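Local coordinates for putative hydrolase (Acinetobacter sp. NBRC 100985, PDB 4XUK), which hydrolyses organophosphorus compounds with a pair of zinc ions, as a member of the metallo-beta-lactamase superfamily, at the zinc ion site and the interface of chains A and B. Residues are numbered along the deposited sequence; one frame, centred on the assembly and turned at random. Chains: chain A/B, Putative hydrolase.

Contact 1: the zinc ion site. Residues chain A 57, 73, 107-108, 110, 112-113, 197, 218, 221, 237, 265. With ZN (zinc ion), chain C; ZN (zinc ion), chain D.
The HxHxDH motif of the metallo-beta-lactamase superfamily, A:His108 to A:His113, supplies ligands to two zinc ions 3.1 Å apart, ZN (chain C) to ZN (chain D), in what is the hydrolytic centre. A:Asp218 bridges them through one oxygen: its OD2 lies 2.1 Å from ZN (chain C) and 2.4 Å from ZN (chain D). Opposite this oxygen stand A:Asp112 OD2 on ZN (chain C), at 174°, and A:His110 ND1 on ZN (chain D), at 172°; the two near-linear pairs meet roughly at a right angle on the shared oxygen. A:His113 and A:His265 bind ZN (chain C) through NE2 across its own line, as A:His108 and A:His197 bind ZN (chain D). A:His108 has CG in the crowded position between backbone N and carbonyl carbon, A:His197 anti to the backbone N. A:His108 CE1 lies over the A:His113 ring centre, A:Asp218 CB over one A:His197 face. Second-shell acceptors fix the ring rotations. A:Asp73 OD2 receives A:Thr107 OG1 on its syn lone pair and A:His113 ND1 from above the carboxylate plane, 2.8 Å away. A:Thr107 OG1 accepts A:His108 ND1, in the ring plane. A:His197 ND1 reaches the anti lone pair of A:Asp237 OD1, and A:His265 ND1 the carbonyl A:Ser57 O. The carboxylates may make A:His113 and A:His197 stronger zinc donors.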
# COMPACT_ATOMS: atom_id res chain seq x y z
N SER A 57 6.94 9.95 -0.01
CA SER A 57 6.85 9.69 1.43
C SER A 57 8.19 9.96 2.10
O SER A 57 9.25 9.91 1.47
CB SER A 57 6.43 8.24 1.69
OG SER A 57 5.15 7.96 1.16
N ASP A 73 16.61 5.79 11.07
CA ASP A 73 16.17 7.15 10.72
C ASP A 73 14.99 7.60 11.60
O ASP A 73 14.41 6.80 12.32
CB ASP A 73 15.91 7.31 9.21
CG ASP A 73 17.19 7.18 8.40
OD1 ASP A 73 18.28 7.33 9.01
OD2 ASP A 73 17.11 6.92 7.18
N THR A 107 20.98 6.53 8.42
CA THR A 107 21.56 6.22 7.12
C THR A 107 22.48 7.34 6.67
O THR A 107 23.51 7.10 6.04
CB THR A 107 20.48 5.97 6.05
OG1 THR A 107 19.59 7.10 5.98
CG2 THR A 107 19.69 4.70 6.39
N HIS A 108 22.09 8.57 7.01
CA HIS A 108 22.88 9.77 6.74
C HIS A 108 22.31 10.93 7.56
O HIS A 108 21.28 10.77 8.23
CB HIS A 108 22.91 10.13 5.24
CG HIS A 108 21.56 10.33 4.62
ND1 HIS A 108 20.52 9.43 4.78
CD2 HIS A 108 21.09 11.30 3.80
CE1 HIS A 108 19.47 9.86 4.11
NE2 HIS A 108 19.79 10.99 3.51
N HIS A 110 21.12 14.00 6.55
CA HIS A 110 20.14 14.94 6.01
C HIS A 110 19.05 15.14 7.07
O HIS A 110 18.72 14.21 7.81
CB HIS A 110 19.57 14.46 4.65
CG HIS A 110 20.36 14.93 3.46
ND1 HIS A 110 20.26 14.36 2.21
CD2 HIS A 110 21.28 15.93 3.34
CE1 HIS A 110 21.08 14.96 1.38
NE2 HIS A 110 21.71 15.93 2.03
N ASP A 112 15.88 15.29 7.19
CA ASP A 112 14.68 14.48 7.21
C ASP A 112 14.96 13.05 7.70
O ASP A 112 14.09 12.18 7.68
CB ASP A 112 13.99 14.48 5.84
CG ASP A 112 14.93 14.08 4.72
OD1 ASP A 112 16.08 14.57 4.70
OD2 ASP A 112 14.52 13.28 3.87
N HIS A 113 16.18 12.83 8.17
CA HIS A 113 16.54 11.55 8.76
C HIS A 113 17.04 11.68 10.19
O HIS A 113 16.76 10.80 11.02
CB HIS A 113 17.58 10.85 7.87
CG HIS A 113 17.09 10.66 6.48
ND1 HIS A 113 16.63 9.45 6.01
CD2 HIS A 113 16.91 11.54 5.46
CE1 HIS A 113 16.21 9.58 4.77
NE2 HIS A 113 16.38 10.84 4.41
N HIS A 197 24.82 9.70 -2.47
CA HIS A 197 23.79 10.63 -2.03
C HIS A 197 24.36 11.61 -1.02
O HIS A 197 24.09 12.81 -1.08
CB HIS A 197 22.61 9.87 -1.43
CG HIS A 197 21.52 10.76 -0.93
ND1 HIS A 197 20.76 11.56 -1.76
CD2 HIS A 197 21.05 10.97 0.32
CE1 HIS A 197 19.87 12.21 -1.04
NE2 HIS A 197 20.03 11.87 0.23
N ASP A 218 18.59 6.56 1.39
CA ASP A 218 18.25 7.40 0.24
C ASP A 218 19.03 7.08 -1.04
O ASP A 218 19.49 7.99 -1.72
CB ASP A 218 18.46 8.86 0.60
CG ASP A 218 17.35 9.42 1.46
OD1 ASP A 218 16.57 8.62 2.03
OD2 ASP A 218 17.25 10.64 1.53
N HIS A 221 14.62 7.87 -4.53
CA HIS A 221 13.63 8.85 -4.08
C HIS A 221 12.26 8.70 -4.72
O HIS A 221 11.40 9.57 -4.56
CB HIS A 221 14.14 10.27 -4.33
CG HIS A 221 15.19 10.71 -3.36
ND1 HIS A 221 16.44 10.14 -3.31
CD2 HIS A 221 15.16 11.63 -2.37
CE1 HIS A 221 17.14 10.70 -2.35
NE2 HIS A 221 16.39 11.61 -1.76
N ASP A 237 21.17 14.52 -4.46
CA ASP A 237 22.43 13.78 -4.38
C ASP A 237 23.60 14.77 -4.32
O ASP A 237 23.67 15.69 -5.13
CB ASP A 237 22.59 12.86 -5.60
CG ASP A 237 21.59 11.73 -5.63
OD1 ASP A 237 21.08 11.34 -4.56
OD2 ASP A 237 21.32 11.19 -6.73
N HIS A 265 12.10 6.78 1.38
CA HIS A 265 11.40 7.56 0.35
C HIS A 265 10.61 6.77 -0.70
O HIS A 265 10.38 7.28 -1.80
CB HIS A 265 12.39 8.50 -0.37
CG HIS A 265 12.93 9.57 0.52
ND1 HIS A 265 12.15 10.24 1.43
CD2 HIS A 265 14.19 10.07 0.65
CE1 HIS A 265 12.90 11.11 2.09
NE2 HIS A 265 14.13 11.03 1.63
ZN ZN C . 15.90 11.82 2.71
ZN ZN D . 18.86 12.42 1.96

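Contact 2: the interface of chains A and B. Residues chain A 3-4, 6-8, 289-291; chain B 2-6, 20, 268.
B:Gln2 uses its side-chain amide like a piece of backbone in the two-fold A–B interface of the deposited assembly. Its OE1 accepts A:Gln8 N at 2.9 Å on an in-plane lone pair and also B:Val3 N, two N-H donors that hold its rotation. Its NE2 gives a bond of 2.9 Å to the carbonyl A:Lys290 O, nearly in the amide plane; NE2 to A:Gln8 O is weak. CG of B:Gln2 is anti to the backbone N and the chain bends at chi2 (62°), bringing the amide obliquely across the A:Tyr7 ring, their planes 35° apart. B:Val3 packs beside it: CG2 lies over one face of A:Tyr6, toward the rim, and meets A:Val3 CG2 at 3.5 Å. B:Val3 CG1 touches the far rim of A:Phe289. That ring is covered by A:Tyr7 CE1 on one face and B:Phe268 CD2 on the other, the latter edge-to-face with planes 68° apart; B:Leu20 CD2 packs on the B:Phe268 side, beyond the rim near CE1. Farther out, A:Tyr7 OH accepts A:Lys290 N, which would help position A:Lys290 O. Two linked waters join A:Ala4 N and B:Tyr6 OH to B:Ala4 N and A:Tyr6 OH. The patch knits the N-terminal segment of chain B to strand 6-11 and the C-terminal tail of chain A, beside strand 14-26 of chain B.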
# COMPACT_ATOMS: atom_id res chain seq x y z
N VAL A 3 -6.23 7.04 8.71
CA VAL A 3 -5.56 6.06 9.55
C VAL A 3 -4.18 6.57 10.01
O VAL A 3 -3.54 7.37 9.32
CB VAL A 3 -5.48 4.66 8.85
CG1 VAL A 3 -4.49 4.66 7.69
CG2 VAL A 3 -5.13 3.56 9.85
N ALA A 4 -3.75 6.14 11.19
CA ALA A 4 -2.42 6.49 11.68
C ALA A 4 -1.36 5.89 10.76
O ALA A 4 -1.55 4.81 10.18
CB ALA A 4 -2.23 6.02 13.11
N TYR A 6 1.33 4.05 10.81
CA TYR A 6 2.26 3.00 11.20
C TYR A 6 1.78 1.71 10.56
O TYR A 6 0.59 1.58 10.24
CB TYR A 6 2.37 2.85 12.73
CG TYR A 6 1.12 2.37 13.41
CD1 TYR A 6 0.16 3.28 13.84
CD2 TYR A 6 0.90 1.02 13.64
CE1 TYR A 6 -0.99 2.86 14.48
CE2 TYR A 6 -0.25 0.58 14.28
CZ TYR A 6 -1.19 1.51 14.69
OH TYR A 6 -2.35 1.10 15.33
N TYR A 7 2.69 0.77 10.36
CA TYR A 7 2.35 -0.52 9.81
C TYR A 7 3.31 -1.55 10.38
O TYR A 7 4.51 -1.28 10.49
CB TYR A 7 2.43 -0.52 8.27
CG TYR A 7 2.11 -1.89 7.71
CD1 TYR A 7 0.79 -2.29 7.52
CD2 TYR A 7 3.12 -2.80 7.42
CE1 TYR A 7 0.49 -3.55 7.02
CE2 TYR A 7 2.84 -4.06 6.94
CZ TYR A 7 1.52 -4.42 6.74
OH TYR A 7 1.22 -5.68 6.27
N GLN A 8 2.79 -2.72 10.73
CA GLN A 8 3.63 -3.75 11.33
C GLN A 8 3.97 -4.83 10.32
O GLN A 8 3.08 -5.52 9.82
CB GLN A 8 2.92 -4.40 12.54
CG GLN A 8 2.44 -3.43 13.62
CD GLN A 8 3.57 -2.81 14.43
OE1 GLN A 8 4.75 -2.92 14.10
NE2 GLN A 8 3.19 -2.14 15.53
N PHE A 289 -0.57 -5.99 2.45
CA PHE A 289 -1.15 -5.79 3.79
C PHE A 289 -1.54 -7.10 4.52
O PHE A 289 -2.34 -7.89 3.92
CB PHE A 289 -2.35 -4.83 3.71
CG PHE A 289 -2.80 -4.29 5.03
CD1 PHE A 289 -3.43 -5.09 5.96
CD2 PHE A 289 -2.58 -3.00 5.37
CE1 PHE A 289 -3.82 -4.61 7.17
CE2 PHE A 289 -2.97 -2.52 6.58
CZ PHE A 289 -3.59 -3.33 7.49
N LYS A 290 -1.04 -7.30 5.70
CA LYS A 290 -1.37 -8.45 6.44
C LYS A 290 -2.02 -8.15 7.80
O LYS A 290 -1.40 -7.61 8.66
CB LYS A 290 -0.14 -9.27 6.59
CG LYS A 290 -0.32 -10.76 6.53
CD LYS A 290 1.04 -11.40 6.37
CE LYS A 290 1.07 -12.51 5.34
NZ LYS A 290 2.09 -12.39 4.25
N ASP A 291 -3.29 -8.41 7.92
CA ASP A 291 -3.95 -8.30 9.17
C ASP A 291 -3.59 -9.57 9.87
O ASP A 291 -3.50 -9.55 11.01
CB ASP A 291 -5.47 -8.15 9.01
CG ASP A 291 -6.11 -9.36 8.34
OD1 ASP A 291 -5.57 -9.86 7.36
OD2 ASP A 291 -7.12 -9.81 8.82
N GLN B 2 -1.02 -4.66 15.05
CA GLN B 2 -1.21 -4.22 13.66
C GLN B 2 -2.17 -3.05 13.51
O GLN B 2 -3.13 -2.93 14.28
CB GLN B 2 -1.64 -5.38 12.75
CG GLN B 2 -1.81 -4.99 11.27
CD GLN B 2 -0.51 -4.51 10.61
OE1 GLN B 2 -0.04 -3.40 10.85
NE2 GLN B 2 0.07 -5.36 9.76
N VAL B 3 -1.89 -2.17 12.55
CA VAL B 3 -2.75 -1.03 12.29
C VAL B 3 -4.12 -1.54 11.88
O VAL B 3 -4.25 -2.65 11.35
CB VAL B 3 -2.14 -0.06 11.25
CG1 VAL B 3 -2.18 -0.63 9.82
CG2 VAL B 3 -2.82 1.29 11.31
N ALA B 4 -5.15 -0.76 12.19
CA ALA B 4 -6.51 -1.17 11.85
C ALA B 4 -6.65 -1.12 10.34
O ALA B 4 -5.96 -0.35 9.66
CB ALA B 4 -7.52 -0.27 12.53
N GLY B 5 -7.56 -1.94 9.81
CA GLY B 5 -7.77 -2.04 8.38
C GLY B 5 -8.80 -1.08 7.82
O GLY B 5 -9.83 -1.51 7.29
N TYR B 6 -8.55 0.22 7.96
CA TYR B 6 -9.32 1.23 7.21
C TYR B 6 -8.34 2.19 6.58
O TYR B 6 -7.22 2.35 7.08
CB TYR B 6 -10.33 1.98 8.10
CG TYR B 6 -9.73 2.88 9.15
CD1 TYR B 6 -9.40 2.38 10.40
CD2 TYR B 6 -9.53 4.23 8.91
CE1 TYR B 6 -8.86 3.19 11.37
CE2 TYR B 6 -8.99 5.06 9.90
CZ TYR B 6 -8.65 4.52 11.12
OH TYR B 6 -8.11 5.30 12.12
N LEU B 20 -11.07 -3.36 5.46
CA LEU B 20 -10.58 -4.72 5.31
C LEU B 20 -11.48 -5.72 6.04
O LEU B 20 -11.84 -5.51 7.21
CB LEU B 20 -9.14 -4.83 5.82
CG LEU B 20 -8.48 -6.21 5.73
CD1 LEU B 20 -8.41 -6.67 4.27
CD2 LEU B 20 -7.09 -6.18 6.36
N PHE B 268 -5.45 -4.73 -0.13
CA PHE B 268 -5.95 -3.61 0.67
C PHE B 268 -4.98 -2.41 0.67
O PHE B 268 -3.78 -2.58 0.91
CB PHE B 268 -6.17 -4.06 2.12
CG PHE B 268 -6.70 -2.97 3.01
CD1 PHE B 268 -8.06 -2.71 3.08
CD2 PHE B 268 -5.83 -2.20 3.78
CE1 PHE B 268 -8.55 -1.69 3.89
CE2 PHE B 268 -6.31 -1.19 4.60
CZ PHE B 268 -7.68 -0.94 4.66
O HOH W 1 -1.94 -4.64 0.34
O HOH W 2 -5.39 4.64 13.24
O HOH W 3 -5.05 1.56 13.99

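Contact 3: the interface of chains A and B. Residues chain A 254-255, 258, 273-275, 285; chain B 45-47.
B:Tyr47 has positive phi and psi, a left-handed conformation two residues past helix 36-45, with the side chain pointing to chain A across the A–B interface of the deposited assembly, a possible dimer contact. Its ring lies over A:His273, the planes 15° apart and the centroids 4.4 Å apart. The overlap is staggered: A:His273 CB sits over the centre of the tyrosine ring at 3.3 Å from its centroid, whereas the imidazole meets the CG and CD2 side. A:His273 CG is anti to the carbonyl carbon (chi1 -63°), which lays the imidazole along the tyrosine face. At the tip, the phenol B:Tyr47 OH donates to the carbonyl A:Thr274 O at 2.8 Å, from above the carbonyl plane rather than along a lone pair; the acceptor belongs to the backbone of an engineered residue. A:Gly258 CA abuts the same hydroxyl at 3.6 Å. On the other side of the patch, B:Lys45 runs extended over A:Tyr275, its CG above the ring centre at 3.4 Å from the centroid and its CD near CZ. Beyond the ring a water bonds to B:Lys45 NZ and, by a long leg, to the phenol A:Tyr275 OH. A:Ile285 fills the middle, its CG2 against B:Tyr46 O at 3.4 Å. The end of helix 36-45 and the residues after it in chain B thus dock on strands 271-275 and 283-286 of chain A, next to the end of helix 240-257.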
# COMPACT_ATOMS: atom_id res chain seq x y z
N PHE A 254 19.47 -6.59 -5.25
CA PHE A 254 18.11 -6.84 -4.73
C PHE A 254 17.24 -7.66 -5.68
O PHE A 254 16.46 -8.51 -5.25
CB PHE A 254 17.39 -5.52 -4.43
CG PHE A 254 18.11 -4.63 -3.44
CD1 PHE A 254 18.98 -5.15 -2.51
CD2 PHE A 254 17.88 -3.26 -3.46
CE1 PHE A 254 19.63 -4.31 -1.61
CE2 PHE A 254 18.52 -2.42 -2.56
CZ PHE A 254 19.39 -2.94 -1.63
N ALA A 255 17.35 -7.38 -6.97
CA ALA A 255 16.58 -8.10 -7.97
C ALA A 255 16.98 -9.58 -8.06
O ALA A 255 16.11 -10.45 -8.15
CB ALA A 255 16.69 -7.43 -9.34
N GLY A 258 16.64 -10.93 -3.89
CA GLY A 258 15.29 -10.87 -3.35
C GLY A 258 15.14 -10.39 -1.92
O GLY A 258 14.12 -10.69 -1.28
N HIS A 273 9.83 -5.30 -2.28
CA HIS A 273 10.91 -6.02 -2.93
C HIS A 273 11.11 -5.41 -4.31
O HIS A 273 10.23 -4.69 -4.80
CB HIS A 273 10.53 -7.48 -3.09
CG HIS A 273 10.34 -8.20 -1.78
ND1 HIS A 273 9.15 -8.14 -1.07
CD2 HIS A 273 11.17 -9.00 -1.07
CE1 HIS A 273 9.27 -8.88 0.02
NE2 HIS A 273 10.47 -9.41 0.04
N THR A 274 12.26 -5.67 -4.94
CA THR A 274 12.44 -5.20 -6.31
C THR A 274 12.58 -6.33 -7.31
O THR A 274 13.33 -7.30 -7.10
CB THR A 274 13.58 -4.14 -6.48
OG1 THR A 274 14.46 -4.52 -7.55
CG2 THR A 274 14.37 -4.01 -5.23
N TYR A 275 11.83 -6.21 -8.40
CA TYR A 275 11.87 -7.17 -9.49
C TYR A 275 12.52 -6.51 -10.69
O TYR A 275 12.42 -5.29 -10.85
CB TYR A 275 10.45 -7.59 -9.86
CG TYR A 275 10.33 -8.30 -11.19
CD1 TYR A 275 10.63 -9.65 -11.31
CD2 TYR A 275 9.90 -7.62 -12.32
CE1 TYR A 275 10.52 -10.30 -12.52
CE2 TYR A 275 9.77 -8.26 -13.54
CZ TYR A 275 10.09 -9.60 -13.63
OH TYR A 275 9.98 -10.25 -14.83
N ILE A 285 7.75 -3.67 -5.92
CA ILE A 285 6.61 -4.47 -5.50
C ILE A 285 6.34 -4.21 -4.02
O ILE A 285 7.08 -4.69 -3.16
CB ILE A 285 6.90 -5.98 -5.66
CG1 ILE A 285 7.62 -6.29 -6.98
CG2 ILE A 285 5.62 -6.77 -5.54
CD1 ILE A 285 6.83 -5.87 -8.21
N LYS B 45 7.67 -13.02 -9.50
CA LYS B 45 7.89 -11.64 -9.90
C LYS B 45 7.33 -10.65 -8.88
O LYS B 45 7.95 -9.63 -8.58
CB LYS B 45 7.23 -11.40 -11.26
CG LYS B 45 7.05 -9.92 -11.61
CD LYS B 45 6.55 -9.79 -13.05
CE LYS B 45 6.05 -8.37 -13.36
NZ LYS B 45 5.29 -8.36 -14.65
N TYR B 46 6.15 -10.96 -8.35
CA TYR B 46 5.46 -10.08 -7.43
C TYR B 46 5.70 -10.49 -5.99
O TYR B 46 4.95 -10.10 -5.09
CB TYR B 46 3.95 -10.09 -7.72
CG TYR B 46 3.56 -9.35 -8.98
CD1 TYR B 46 3.33 -7.98 -8.96
CD2 TYR B 46 3.40 -10.01 -10.19
CE1 TYR B 46 2.97 -7.29 -10.09
CE2 TYR B 46 3.03 -9.32 -11.34
CZ TYR B 46 2.83 -7.96 -11.28
OH TYR B 46 2.46 -7.25 -12.40
N TYR B 47 6.75 -11.29 -5.79
CA TYR B 47 7.13 -11.78 -4.46
C TYR B 47 5.90 -12.26 -3.69
O TYR B 47 5.69 -11.91 -2.51
CB TYR B 47 7.91 -10.70 -3.70
CG TYR B 47 9.28 -10.44 -4.31
CD1 TYR B 47 9.43 -9.69 -5.48
CD2 TYR B 47 10.42 -10.97 -3.73
CE1 TYR B 47 10.69 -9.46 -6.04
CE2 TYR B 47 11.67 -10.74 -4.27
CZ TYR B 47 11.80 -10.00 -5.42
OH TYR B 47 13.07 -9.79 -5.94
O HOH W 4 7.36 -9.28 -16.54

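The C-alpha centre of contact 1 lies about 25 Å from that of contact 2 and about 22 Å from that of contact 3, and contacts 2 and 3 are about 22 Å apart. Contact 1 is built from chain A alone. Contacts 2 and 3 are separate patches of one two-fold interface, each with a twin. Strand 283-286 of contact 3 leads into the C-terminal tail of contact 2. In each chain Phe268, used in contact 2, follows the zinc ligand His265 by three residues, so dimerisation could steady that stretch, although the structure alone does not show that the dimer is biological.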